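Local structure of uncharacterized protein GSU0716 (Geobacter sulfurreducens PCA, 3BIJ) at residues A[76-81]-A[127-132]; A[114-119]-A[193-198]; A[131-136]-A[222-227]; A[203-208]-A[257-262]; A[239-244]-A[268-273]. The protein is of unknown function but belongs to the C14 peptidase family and is therefore probably a cysteine-type endopeptidase with a caspase-like fold. All blocks are in the same frame, centred on the assembly; numbering follows the deposited sequence.

How the contacts relate
Contacts 1 and 4 lie on one mixed sheet, their centres about 10 Å apart. Contact 1 pairs two inner strands; a probable hydrogen bond, Ile205 N to Val130 O at 2.8 Å, joins strand 201-206 to 127-133, and contact 4 then adds the antiparallel strand 258-263. Contact 3 shares Phe131 and Ser132 with contact 1 and fastens a helix at the strand's C-terminal end. Contact 2 covers the sheet from the face of Val128 and Leu79; contact 5 packs on the face of Leu129 and Leu203, the centres of contacts 2 and 5 being about 22 Å apart. Cys135 follows the strand in contact 3, where caspase-like peptidases carry their nucleophile, and touches Cys208 of contact 4.

Contact 1 of 5, residues A[76-81]-A[127-132]; sequences IFMLSY and RVLVFS
Met78 (selenomethionine) and Leu129 lie side by side and point the same way, CG of Met78 4.1 Å from CD2 of Leu129. On the other face of the sheet Val128 CG1 meets the edge of the Phe77 ring at CD2, also at 4.1 Å, and Leu79 CB packs beside Val130 CG2. Between these two apolar layers run the parallel backbones, only 7° apart in direction. Phe77 N donates to Arg127 O at 2.7 Å, Leu129 N to Phe77 O at 2.8 Å, and the pattern continues through Leu79 N, Phe131 N and Tyr81 N. At the polar margin the Arg127 chain, bent at chi2 and chi3, leaves its guanidinium against Ile76, whose CB sits over one face, 3.4 Å from NH1; NH2 is held by Gln272. This is a buried parallel strand pair inside the sheet of a caspase-like alpha-beta fold. Strand 4-10 flanks Ile76 to Ser80, strand 201-206 continues the sheet beyond Val128 to Phe131, and helix 222-231 packs on Phe131.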
# COMPACT_ATOMS: atom_id res chain seq x y z
N ILE A 76 46.81 -12.48 -7.54
CA ILE A 76 45.37 -12.32 -7.47
C ILE A 76 44.85 -11.13 -8.28
O ILE A 76 45.36 -10.01 -8.19
CB ILE A 76 44.92 -12.16 -6.01
CG1 ILE A 76 43.41 -11.87 -5.97
CG2 ILE A 76 45.70 -11.02 -5.35
CD1 ILE A 76 42.83 -11.77 -4.56
N PHE A 77 43.82 -11.38 -9.08
CA PHE A 77 43.21 -10.36 -9.90
C PHE A 77 41.86 -9.98 -9.31
O PHE A 77 41.07 -10.85 -8.95
CB PHE A 77 43.01 -10.88 -11.32
CG PHE A 77 42.28 -9.93 -12.21
CD1 PHE A 77 42.81 -8.68 -12.49
CD2 PHE A 77 41.07 -10.28 -12.79
CE1 PHE A 77 42.14 -7.79 -13.33
CE2 PHE A 77 40.39 -9.40 -13.63
CZ PHE A 77 40.92 -8.16 -13.90
N MSE A 78 41.61 -8.68 -9.19
CA MSE A 78 40.34 -8.22 -8.66
C MSE A 78 39.58 -7.40 -9.69
O MSE A 78 40.11 -6.43 -10.24
CB MSE A 78 40.56 -7.35 -7.42
CG MSE A 78 39.28 -7.03 -6.71
SE MSE A 78 39.46 -5.69 -5.37
CE MSE A 78 38.02 -4.54 -5.90
N LEU A 79 38.34 -7.79 -9.95
CA LEU A 79 37.49 -7.08 -10.91
C LEU A 79 36.20 -6.65 -10.24
O LEU A 79 35.43 -7.49 -9.78
CB LEU A 79 37.17 -7.98 -12.10
CG LEU A 79 36.15 -7.47 -13.13
CD1 LEU A 79 36.55 -6.09 -13.65
CD2 LEU A 79 36.07 -8.47 -14.29
N SER A 80 35.96 -5.35 -10.19
CA SER A 80 34.72 -4.86 -9.60
C SER A 80 34.00 -4.12 -10.71
O SER A 80 34.64 -3.51 -11.57
CB SER A 80 35.00 -3.91 -8.43
OG SER A 80 35.63 -2.73 -8.87
N TYR A 81 32.67 -4.18 -10.71
CA TYR A 81 31.88 -3.53 -11.74
C TYR A 81 30.55 -2.99 -11.25
O TYR A 81 29.78 -3.68 -10.59
CB TYR A 81 31.61 -4.50 -12.90
CG TYR A 81 30.57 -4.03 -13.91
CD1 TYR A 81 29.22 -4.38 -13.79
CD2 TYR A 81 30.94 -3.22 -14.98
CE1 TYR A 81 28.27 -3.92 -14.71
CE2 TYR A 81 30.01 -2.75 -15.90
CZ TYR A 81 28.67 -3.10 -15.77
OH TYR A 81 27.75 -2.63 -16.67
N ARG A 127 44.20 -16.27 -8.03
CA ARG A 127 42.89 -16.04 -7.44
C ARG A 127 42.23 -14.89 -8.19
O ARG A 127 42.85 -13.86 -8.43
CB ARG A 127 43.02 -15.66 -5.96
CG ARG A 127 43.62 -16.75 -5.09
CD ARG A 127 44.96 -16.32 -4.51
NE ARG A 127 44.79 -15.30 -3.48
CZ ARG A 127 45.65 -14.31 -3.26
NH1 ARG A 127 46.75 -14.21 -3.99
NH2 ARG A 127 45.40 -13.42 -2.32
N VAL A 128 40.97 -15.09 -8.58
CA VAL A 128 40.21 -14.07 -9.31
C VAL A 128 39.00 -13.67 -8.47
O VAL A 128 38.08 -14.45 -8.28
CB VAL A 128 39.72 -14.61 -10.68
CG1 VAL A 128 38.93 -13.54 -11.40
CG2 VAL A 128 40.91 -15.03 -11.53
N LEU A 129 39.02 -12.44 -7.96
CA LEU A 129 37.93 -11.93 -7.14
C LEU A 129 37.10 -10.94 -7.94
O LEU A 129 37.61 -9.91 -8.38
CB LEU A 129 38.50 -11.23 -5.91
CG LEU A 129 37.50 -10.63 -4.92
CD1 LEU A 129 36.68 -11.73 -4.28
CD2 LEU A 129 38.27 -9.84 -3.88
N VAL A 130 35.81 -11.24 -8.14
CA VAL A 130 34.93 -10.37 -8.93
C VAL A 130 33.72 -9.82 -8.15
O VAL A 130 32.97 -10.57 -7.54
CB VAL A 130 34.36 -11.12 -10.17
CG1 VAL A 130 33.52 -10.17 -11.00
CG2 VAL A 130 35.48 -11.70 -11.01
N PHE A 131 33.55 -8.50 -8.17
CA PHE A 131 32.41 -7.86 -7.52
C PHE A 131 31.57 -7.25 -8.62
O PHE A 131 32.06 -6.42 -9.40
CB PHE A 131 32.83 -6.75 -6.55
CG PHE A 131 33.45 -7.25 -5.29
CD1 PHE A 131 34.83 -7.42 -5.18
CD2 PHE A 131 32.64 -7.59 -4.20
CE1 PHE A 131 35.39 -7.93 -4.02
CE2 PHE A 131 33.20 -8.10 -3.03
CZ PHE A 131 34.58 -8.27 -2.94
N SER A 132 30.31 -7.66 -8.71
CA SER A 132 29.42 -7.11 -9.73
C SER A 132 28.17 -6.54 -9.07
O SER A 132 27.25 -7.29 -8.77
CB SER A 132 29.03 -8.21 -10.73
OG SER A 132 28.15 -7.72 -11.73

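Contact 2 of 5, residues A[114-119]-A[193-198]; sequences ELYALL and VDLADV
Leu195 lays its isobutyl group over one face of the Tyr116 ring, the two side chains crossing at about a right angle. CD1 of Leu195 stands 3.9 Å from the centroid of the Tyr116 ring, 28° off its normal, a CH-pi contact; its closest ring atom is CE2 of Tyr116, at 3.5 Å. CG of Leu195 lies over the same ring nearer the rim, 3.8 Å from CD2 of Tyr116. Tyr116 CG is anti to its own carbonyl carbon (chi1 -70°), which sets it on the side of the backbone N. Leu195 itself occupies a type I beta turn, closed by Asp197 N bonding to Asp194 O at 2.8 Å, that belongs to the connection leading into strand 201-206. In the three-layer alpha-beta-alpha architecture of the caspase fold, helix 112-119 covers the sheet, with Leu115 and Leu118 set against helix 57-70, and this connection runs along another flank of the helix. Val193 adds CG2, which touches CB of Tyr116 at 3.8 Å and backs onto the helix at Ala117. Further along, Val198 CG1 comes within 3.4 Å of Leu119 O, and Leu119 CD1 packs loosely against Leu195 CD2.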
# COMPACT_ATOMS: atom_id res chain seq x y z
N GLU A 114 32.02 -13.47 -23.32
CA GLU A 114 33.28 -12.78 -23.57
C GLU A 114 34.04 -12.58 -22.26
O GLU A 114 35.26 -12.73 -22.22
CB GLU A 114 33.04 -11.43 -24.23
CG GLU A 114 32.12 -11.46 -25.45
CD GLU A 114 32.04 -10.12 -26.15
OE1 GLU A 114 32.98 -9.78 -26.89
OE2 GLU A 114 31.03 -9.40 -25.96
N LEU A 115 33.32 -12.23 -21.20
CA LEU A 115 33.92 -12.01 -19.89
C LEU A 115 34.39 -13.34 -19.31
O LEU A 115 35.51 -13.46 -18.82
CB LEU A 115 32.91 -11.38 -18.93
CG LEU A 115 33.36 -11.22 -17.48
CD1 LEU A 115 34.56 -10.30 -17.41
CD2 LEU A 115 32.21 -10.69 -16.65
N TYR A 116 33.52 -14.34 -19.37
CA TYR A 116 33.85 -15.65 -18.86
C TYR A 116 35.11 -16.16 -19.54
O TYR A 116 36.00 -16.69 -18.88
CB TYR A 116 32.69 -16.62 -19.08
CG TYR A 116 31.49 -16.34 -18.21
CD1 TYR A 116 30.23 -16.88 -18.52
CD2 TYR A 116 31.60 -15.53 -17.08
CE1 TYR A 116 29.12 -16.60 -17.72
CE2 TYR A 116 30.51 -15.25 -16.28
CZ TYR A 116 29.26 -15.78 -16.61
OH TYR A 116 28.17 -15.48 -15.82
N ALA A 117 35.20 -15.99 -20.86
CA ALA A 117 36.37 -16.47 -21.60
C ALA A 117 37.63 -15.73 -21.14
O ALA A 117 38.70 -16.33 -20.99
CB ALA A 117 36.18 -16.28 -23.10
N LEU A 118 37.49 -14.42 -20.93
CA LEU A 118 38.62 -13.61 -20.48
C LEU A 118 39.12 -14.12 -19.13
O LEU A 118 40.33 -14.24 -18.90
CB LEU A 118 38.20 -12.14 -20.38
CG LEU A 118 38.61 -11.18 -21.51
CD1 LEU A 118 38.47 -11.85 -22.85
CD2 LEU A 118 37.76 -9.94 -21.45
N LEU A 119 38.19 -14.45 -18.24
CA LEU A 119 38.57 -14.95 -16.93
C LEU A 119 39.28 -16.30 -17.05
O LEU A 119 40.06 -16.69 -16.17
CB LEU A 119 37.34 -15.09 -16.03
CG LEU A 119 36.62 -13.79 -15.69
CD1 LEU A 119 35.44 -14.09 -14.80
CD2 LEU A 119 37.56 -12.82 -15.00
N VAL A 193 31.52 -20.97 -22.69
CA VAL A 193 32.51 -21.58 -21.81
C VAL A 193 31.95 -21.81 -20.42
O VAL A 193 31.09 -21.06 -19.96
CB VAL A 193 33.77 -20.72 -21.72
CG1 VAL A 193 34.67 -20.99 -22.91
CG2 VAL A 193 33.38 -19.25 -21.68
N ASP A 194 32.46 -22.83 -19.75
CA ASP A 194 32.01 -23.19 -18.40
C ASP A 194 32.96 -22.66 -17.32
O ASP A 194 34.11 -23.10 -17.21
CB ASP A 194 31.91 -24.72 -18.31
CG ASP A 194 31.03 -25.19 -17.16
OD1 ASP A 194 29.84 -24.77 -17.11
OD2 ASP A 194 31.50 -25.99 -16.32
N LEU A 195 32.48 -21.72 -16.51
CA LEU A 195 33.30 -21.15 -15.45
C LEU A 195 33.86 -22.18 -14.47
O LEU A 195 34.80 -21.89 -13.73
CB LEU A 195 32.51 -20.09 -14.66
CG LEU A 195 32.65 -18.63 -15.11
CD1 LEU A 195 31.82 -17.75 -14.18
CD2 LEU A 195 34.12 -18.19 -15.05
N ALA A 196 33.28 -23.37 -14.46
CA ALA A 196 33.76 -24.42 -13.56
C ALA A 196 34.89 -25.22 -14.19
O ALA A 196 35.27 -26.28 -13.69
CB ALA A 196 32.61 -25.35 -13.18
N ASP A 197 35.43 -24.72 -15.30
CA ASP A 197 36.52 -25.40 -15.99
C ASP A 197 37.80 -24.58 -16.06
O ASP A 197 38.88 -25.13 -16.25
CB ASP A 197 36.08 -25.79 -17.40
CG ASP A 197 35.15 -26.98 -17.41
OD1 ASP A 197 34.71 -27.39 -18.51
OD2 ASP A 197 34.87 -27.51 -16.30
N VAL A 198 37.66 -23.27 -15.92
CA VAL A 198 38.81 -22.38 -15.96
C VAL A 198 39.85 -22.83 -14.95
O VAL A 198 39.52 -23.35 -13.89
CB VAL A 198 38.38 -20.95 -15.63
CG1 VAL A 198 39.60 -20.03 -15.58
CG2 VAL A 198 37.39 -20.49 -16.68

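Contact 3 of 5, residues A[131-136]-A[222-227]; sequences FSDSCH and AFTGQL
Asp133 grips the first turn of helix 222-231 through a single oxygen that accepts twice from Thr224. The hydroxyl OG1 of Thr224 donates to Asp133 OD2 at 2.6 Å, on the anti side of the carboxylate and 15° out of its plane. The backbone N of Thr224 reaches the same OD2 at 3.1 Å from above the plane. The other oxygen, OD1 of Asp133, takes a hydrogen bond from a water at 2.6 Å, and that water accepts from Phe223 N at 2.9 Å. Both carboxylate oxygens thus serve N-H groups at the helix start, one directly and one through water; the helix start would probably stabilise a negative charge, whereas the like charge of nearby Asp32 would probably oppose this. Asp133 CB meets the Phe223 ring at its edge, by CD2. CZ of Phe223 in turn touches the edge of the Phe131 ring at CD2, 3.9 Å away, while Leu227 CD1 closes on CE2 of Phe131 at 3.4 Å. Behind them, helix 240-250 packs on Phe223 and Leu227. Asp133 centres an inverse gamma turn, from which the chain passes to Ser134, Cys135 and His136; a loop at this C-terminal end of a central strand is where caspase-like peptidases place their nucleophilic cysteine.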
# COMPACT_ATOMS: atom_id res chain seq x y z
N PHE A 131 33.55 -8.50 -8.17
CA PHE A 131 32.41 -7.86 -7.52
C PHE A 131 31.57 -7.25 -8.62
O PHE A 131 32.06 -6.42 -9.40
CB PHE A 131 32.83 -6.75 -6.55
CG PHE A 131 33.45 -7.25 -5.29
CD1 PHE A 131 34.83 -7.42 -5.18
CD2 PHE A 131 32.64 -7.59 -4.20
CE1 PHE A 131 35.39 -7.93 -4.02
CE2 PHE A 131 33.20 -8.10 -3.03
CZ PHE A 131 34.58 -8.27 -2.94
N SER A 132 30.31 -7.66 -8.71
CA SER A 132 29.42 -7.11 -9.73
C SER A 132 28.17 -6.54 -9.07
O SER A 132 27.25 -7.29 -8.77
CB SER A 132 29.03 -8.21 -10.73
OG SER A 132 28.15 -7.72 -11.73
N ASP A 133 28.15 -5.23 -8.85
CA ASP A 133 27.00 -4.57 -8.23
C ASP A 133 26.09 -4.18 -9.37
O ASP A 133 25.94 -2.99 -9.70
CB ASP A 133 27.41 -3.33 -7.44
CG ASP A 133 26.27 -2.77 -6.59
OD1 ASP A 133 25.12 -3.20 -6.80
OD2 ASP A 133 26.53 -1.90 -5.73
N SER A 134 25.50 -5.19 -9.99
CA SER A 134 24.63 -4.99 -11.14
C SER A 134 23.56 -6.09 -11.13
O SER A 134 23.54 -6.95 -10.25
CB SER A 134 25.47 -5.07 -12.42
OG SER A 134 24.71 -4.79 -13.56
N CYS A 135 22.67 -6.06 -12.13
CA CYS A 135 21.60 -7.05 -12.23
C CYS A 135 21.14 -7.17 -13.68
O CYS A 135 21.69 -6.51 -14.57
CB CYS A 135 20.42 -6.62 -11.37
SG CYS A 135 19.70 -5.07 -11.92
N HIS A 136 20.14 -8.01 -13.92
CA HIS A 136 19.62 -8.22 -15.27
C HIS A 136 18.10 -8.20 -15.27
O HIS A 136 17.48 -8.58 -14.28
CB HIS A 136 20.12 -9.55 -15.82
CG HIS A 136 21.60 -9.59 -16.03
ND1 HIS A 136 22.21 -8.92 -17.07
CD2 HIS A 136 22.59 -10.15 -15.30
CE1 HIS A 136 23.52 -9.07 -16.97
NE2 HIS A 136 23.78 -9.81 -15.91
N ALA A 222 23.32 -0.26 -3.51
CA ALA A 222 22.85 -0.77 -2.25
C ALA A 222 23.87 -1.79 -1.75
O ALA A 222 24.29 -1.75 -0.59
CB ALA A 222 21.48 -1.44 -2.42
N PHE A 223 24.27 -2.70 -2.62
CA PHE A 223 25.25 -3.73 -2.26
C PHE A 223 26.60 -3.11 -1.84
O PHE A 223 27.10 -3.35 -0.74
CB PHE A 223 25.45 -4.71 -3.43
CG PHE A 223 26.67 -5.58 -3.28
CD1 PHE A 223 26.89 -6.31 -2.11
CD2 PHE A 223 27.60 -5.67 -4.31
CE1 PHE A 223 28.03 -7.12 -1.97
CE2 PHE A 223 28.74 -6.46 -4.18
CZ PHE A 223 28.95 -7.19 -3.01
N THR A 224 27.17 -2.31 -2.73
CA THR A 224 28.45 -1.68 -2.44
C THR A 224 28.43 -0.88 -1.13
O THR A 224 29.38 -0.93 -0.34
CB THR A 224 28.89 -0.75 -3.60
OG1 THR A 224 28.93 -1.50 -4.83
CG2 THR A 224 30.26 -0.17 -3.33
N GLY A 225 27.34 -0.16 -0.91
CA GLY A 225 27.22 0.62 0.31
C GLY A 225 27.35 -0.25 1.54
O GLY A 225 28.04 0.13 2.49
N GLN A 226 26.70 -1.40 1.55
CA GLN A 226 26.78 -2.28 2.69
C GLN A 226 28.12 -3.00 2.74
O GLN A 226 28.60 -3.38 3.82
CB GLN A 226 25.64 -3.28 2.70
CG GLN A 226 24.32 -2.61 2.90
CD GLN A 226 24.28 -1.78 4.17
OE1 GLN A 226 23.74 -0.68 4.19
NE2 GLN A 226 24.86 -2.31 5.24
N LEU A 227 28.73 -3.21 1.58
CA LEU A 227 30.04 -3.85 1.56
C LEU A 227 30.98 -2.90 2.31
O LEU A 227 31.69 -3.32 3.22
CB LEU A 227 30.51 -4.07 0.10
CG LEU A 227 31.87 -4.72 -0.20
CD1 LEU A 227 31.95 -5.22 -1.66
CD2 LEU A 227 32.96 -3.71 0.08
O HOH W 1 23.10 -2.59 -5.27

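Contact 4 of 5, residues A[203-208]-A[257-262]; sequences LLISGC and PNFFTA
Leu203 presses CD1 over one face of the Phe259 ring, 3.7 Å from the ring centroid and 21° off its normal, a CH-pi contact, while the same methyl touches Thr261 CG2. Leu204 pairs with Phe260 through two backbone bonds, Leu204 N to Phe260 O at 2.7 Å and Phe260 N to Leu204 O at 2.9 Å. Ile205 turns back to the Leu203 face, its CG1 4.1 Å from CD2 of Phe259, and its CA lies 3.1 Å from Asn258 O in a CA-H...O contact. Ser206 exchanges longer bonds with Asn258, the N of Ser206 standing 3.2 Å from Asn258 O, and Ser206 OG lies near Asn258 CB. Beyond the last bridge Gly207 O still meets Pro257 CA in a CA-H...O contact. Leu203 and Phe259 face helix 240-250; Phe260 packs on Arg241 of a neighbouring subunit. The pairing adds an antiparallel strand beside the parallel core of the sheet, as in the caspase fold.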
# COMPACT_ATOMS: atom_id res chain seq x y z
N LEU A 203 35.91 -16.39 -7.65
CA LEU A 203 35.03 -16.12 -6.53
C LEU A 203 34.27 -14.90 -6.99
O LEU A 203 34.78 -13.77 -6.95
CB LEU A 203 35.81 -15.82 -5.24
CG LEU A 203 35.01 -15.25 -4.06
CD1 LEU A 203 33.76 -16.02 -3.88
CD2 LEU A 203 35.84 -15.26 -2.79
N LEU A 204 33.05 -15.13 -7.45
CA LEU A 204 32.19 -14.09 -7.98
C LEU A 204 31.13 -13.70 -6.95
O LEU A 204 30.31 -14.53 -6.56
CB LEU A 204 31.53 -14.62 -9.24
CG LEU A 204 31.39 -13.72 -10.46
CD1 LEU A 204 31.21 -14.61 -11.69
CD2 LEU A 204 30.23 -12.74 -10.29
N ILE A 205 31.16 -12.45 -6.50
CA ILE A 205 30.19 -11.94 -5.54
C ILE A 205 29.40 -10.85 -6.24
O ILE A 205 29.93 -9.77 -6.52
CB ILE A 205 30.88 -11.33 -4.30
CG1 ILE A 205 31.59 -12.42 -3.49
CG2 ILE A 205 29.88 -10.61 -3.43
CD1 ILE A 205 32.44 -11.92 -2.32
N SER A 206 28.14 -11.13 -6.55
CA SER A 206 27.28 -10.17 -7.23
C SER A 206 26.32 -9.47 -6.26
O SER A 206 26.08 -9.94 -5.15
CB SER A 206 26.47 -10.87 -8.32
OG SER A 206 25.69 -11.91 -7.76
N GLY A 207 25.76 -8.35 -6.71
CA GLY A 207 24.86 -7.58 -5.87
C GLY A 207 23.51 -8.20 -5.58
O GLY A 207 22.83 -7.84 -4.61
N CYS A 208 23.08 -9.14 -6.41
CA CYS A 208 21.78 -9.77 -6.18
C CYS A 208 21.66 -11.15 -6.83
O CYS A 208 22.57 -11.61 -7.52
CB CYS A 208 20.68 -8.84 -6.72
SG CYS A 208 20.67 -8.66 -8.52
N PRO A 257 22.97 -10.30 -2.17
CA PRO A 257 24.16 -10.55 -2.99
C PRO A 257 24.48 -12.04 -2.96
O PRO A 257 24.21 -12.73 -1.97
CB PRO A 257 25.23 -9.67 -2.33
CG PRO A 257 24.71 -9.45 -0.93
CD PRO A 257 23.23 -9.28 -1.14
N ASN A 258 25.03 -12.54 -4.06
CA ASN A 258 25.36 -13.94 -4.19
C ASN A 258 26.85 -14.26 -4.08
O ASN A 258 27.71 -13.46 -4.46
CB ASN A 258 24.85 -14.45 -5.53
CG ASN A 258 24.64 -15.94 -5.55
OD1 ASN A 258 24.91 -16.59 -6.55
ND2 ASN A 258 24.17 -16.49 -4.43
N PHE A 259 27.13 -15.45 -3.57
CA PHE A 259 28.48 -15.94 -3.38
C PHE A 259 28.67 -17.17 -4.28
O PHE A 259 28.30 -18.29 -3.92
CB PHE A 259 28.67 -16.29 -1.90
CG PHE A 259 30.09 -16.58 -1.50
CD1 PHE A 259 30.65 -17.84 -1.71
CD2 PHE A 259 30.87 -15.59 -0.92
CE1 PHE A 259 31.96 -18.10 -1.34
CE2 PHE A 259 32.18 -15.85 -0.55
CZ PHE A 259 32.72 -17.11 -0.75
N PHE A 260 29.25 -16.95 -5.46
CA PHE A 260 29.48 -18.00 -6.45
C PHE A 260 30.96 -18.31 -6.68
O PHE A 260 31.76 -17.39 -6.89
CB PHE A 260 28.84 -17.57 -7.77
CG PHE A 260 28.80 -18.64 -8.80
CD1 PHE A 260 27.98 -19.75 -8.63
CD2 PHE A 260 29.56 -18.54 -9.96
CE1 PHE A 260 27.91 -20.76 -9.59
CE2 PHE A 260 29.50 -19.54 -10.94
CZ PHE A 260 28.68 -20.65 -10.76
N THR A 261 31.33 -19.59 -6.66
CA THR A 261 32.71 -20.00 -6.89
C THR A 261 32.79 -20.85 -8.15
O THR A 261 31.92 -21.68 -8.40
CB THR A 261 33.28 -20.85 -5.74
OG1 THR A 261 32.50 -22.05 -5.61
CG2 THR A 261 33.25 -20.08 -4.43
N ALA A 262 33.83 -20.65 -8.96
CA ALA A 262 34.00 -21.42 -10.17
C ALA A 262 35.47 -21.74 -10.38
O ALA A 262 36.32 -21.29 -9.61
CB ALA A 262 33.45 -20.65 -11.35

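Contact 5 of 5, residues A[239-244]-A[268-273]; sequences SYRSFH and AFLKQR
Tyr240 and Phe269 differ in their first torsions: in Tyr240 CG is anti to the carbonyl carbon (chi1 -82°), in Phe269 anti to the backbone N (chi1 173°). Each torsion sets CG, and the rings beyond meet obliquely, planes 62° apart, with CE1 of Tyr240 3.9 Å from CE1 of Phe269. Backbone oxygens surround the tyrosine ring; the nearest, Phe269 O, is 3.4 Å from CD1 of Tyr240. The phenol OH of Tyr240 donates to a water at 2.8 Å, and that water donates to Gln272 OE1 at 3.0 Å, the oxygen that also holds Arg127 of the sheet. Where the two segments approach, Ser239 CA meets Gln272 O at 3.2 Å, a CA-H...O contact, and Tyr240 N makes a weak bond to the same oxygen. Ser239 is the N-cap of helix 240-250, its OG accepting weakly from Ser242 N. On the outer side Arg241 brings one face of its guanidinium over Leu270 CD2, 3.6 Å from NH2 of Arg241. Lys271 NZ packs near CD of Arg241; the like charges, not in contact, would probably repel. The start of helix 240-250 and the short helix 267-271 thus lie together over Leu203 of strand 201-206 and Phe259 of strand 258-263.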
# COMPACT_ATOMS: atom_id res chain seq x y z
N SER A 239 36.74 -14.11 7.12
CA SER A 239 36.97 -14.68 5.79
C SER A 239 35.97 -14.13 4.77
O SER A 239 35.06 -13.38 5.13
CB SER A 239 36.84 -16.21 5.84
OG SER A 239 35.50 -16.60 6.12
N TYR A 240 36.14 -14.51 3.51
CA TYR A 240 35.24 -14.06 2.47
C TYR A 240 33.82 -14.53 2.77
O TYR A 240 32.87 -13.77 2.61
CB TYR A 240 35.65 -14.61 1.10
CG TYR A 240 36.72 -13.84 0.41
CD1 TYR A 240 38.06 -14.15 0.60
CD2 TYR A 240 36.41 -12.80 -0.45
CE1 TYR A 240 39.06 -13.44 -0.06
CE2 TYR A 240 37.41 -12.08 -1.12
CZ TYR A 240 38.73 -12.41 -0.91
OH TYR A 240 39.72 -11.70 -1.54
N ARG A 241 33.68 -15.77 3.21
CA ARG A 241 32.36 -16.29 3.52
C ARG A 241 31.73 -15.44 4.60
O ARG A 241 30.59 -15.00 4.46
CB ARG A 241 32.44 -17.75 3.97
CG ARG A 241 32.97 -18.65 2.88
CD ARG A 241 32.81 -20.16 3.13
NE ARG A 241 32.15 -20.67 1.98
CZ ARG A 241 32.38 -21.61 1.07
NH1 ARG A 241 31.40 -21.64 0.19
NH2 ARG A 241 33.39 -22.47 0.96
N SER A 242 32.46 -15.18 5.67
CA SER A 242 31.92 -14.36 6.74
C SER A 242 31.60 -12.96 6.26
O SER A 242 30.62 -12.36 6.70
CB SER A 242 32.90 -14.28 7.90
OG SER A 242 33.12 -15.56 8.43
N PHE A 243 32.44 -12.44 5.37
CA PHE A 243 32.26 -11.10 4.84
C PHE A 243 30.90 -11.06 4.13
O PHE A 243 30.05 -10.20 4.40
CB PHE A 243 33.40 -10.79 3.87
CG PHE A 243 33.42 -9.37 3.39
CD1 PHE A 243 33.38 -8.32 4.29
CD2 PHE A 243 33.55 -9.10 2.03
CE1 PHE A 243 33.46 -7.01 3.84
CE2 PHE A 243 33.63 -7.81 1.56
CZ PHE A 243 33.59 -6.75 2.46
N HIS A 244 30.70 -12.03 3.25
CA HIS A 244 29.48 -12.16 2.50
C HIS A 244 28.26 -12.31 3.42
O HIS A 244 27.28 -11.59 3.28
CB HIS A 244 29.61 -13.36 1.56
CG HIS A 244 28.34 -13.74 0.88
ND1 HIS A 244 27.76 -12.95 -0.09
CD2 HIS A 244 27.53 -14.82 1.03
CE1 HIS A 244 26.64 -13.53 -0.51
NE2 HIS A 244 26.48 -14.66 0.16
N ALA A 268 41.78 -22.32 0.53
CA ALA A 268 42.65 -21.38 1.23
C ALA A 268 42.28 -19.95 0.84
O ALA A 268 42.34 -19.04 1.67
CB ALA A 268 44.12 -21.65 0.89
N PHE A 269 41.88 -19.78 -0.41
CA PHE A 269 41.49 -18.47 -0.94
C PHE A 269 40.18 -17.98 -0.31
O PHE A 269 40.10 -16.83 0.15
CB PHE A 269 41.36 -18.57 -2.47
CG PHE A 269 40.79 -17.34 -3.12
CD1 PHE A 269 41.18 -16.07 -2.70
CD2 PHE A 269 39.88 -17.46 -4.17
CE1 PHE A 269 40.66 -14.93 -3.32
CE2 PHE A 269 39.35 -16.33 -4.79
CZ PHE A 269 39.74 -15.07 -4.37
N LEU A 270 39.18 -18.84 -0.25
CA LEU A 270 37.90 -18.47 0.34
C LEU A 270 38.02 -18.29 1.85
O LEU A 270 37.13 -17.74 2.50
CB LEU A 270 36.84 -19.53 0.01
CG LEU A 270 35.99 -19.30 -1.26
CD1 LEU A 270 36.85 -18.89 -2.45
CD2 LEU A 270 35.22 -20.57 -1.55
N LYS A 271 39.15 -18.74 2.41
CA LYS A 271 39.40 -18.63 3.84
C LYS A 271 40.18 -17.36 4.19
O LYS A 271 40.24 -16.98 5.36
CB LYS A 271 40.17 -19.86 4.33
CG LYS A 271 39.47 -20.64 5.43
CD LYS A 271 38.13 -21.22 4.95
CE LYS A 271 36.95 -20.62 5.72
NZ LYS A 271 35.62 -21.03 5.14
N GLN A 272 40.76 -16.71 3.19
CA GLN A 272 41.53 -15.48 3.41
C GLN A 272 40.63 -14.31 3.80
O GLN A 272 39.41 -14.43 3.81
CB GLN A 272 42.30 -15.09 2.15
CG GLN A 272 43.19 -16.16 1.57
CD GLN A 272 44.00 -15.65 0.39
OE1 GLN A 272 43.45 -15.12 -0.58
NE2 GLN A 272 45.32 -15.82 0.46
N ARG A 273 41.25 -13.18 4.10
CA ARG A 273 40.52 -11.97 4.44
C ARG A 273 40.03 -11.37 3.12
O ARG A 273 40.77 -11.32 2.14
CB ARG A 273 41.43 -10.99 5.19
CG ARG A 273 40.63 -10.05 6.10
CD ARG A 273 41.41 -9.31 7.20
NE ARG A 273 41.80 -8.03 6.74
CZ ARG A 273 41.55 -6.77 7.08
NH1 ARG A 273 40.77 -6.29 8.04
NH2 ARG A 273 42.19 -5.94 6.29
O HOH W 2 42.42 -12.36 -1.06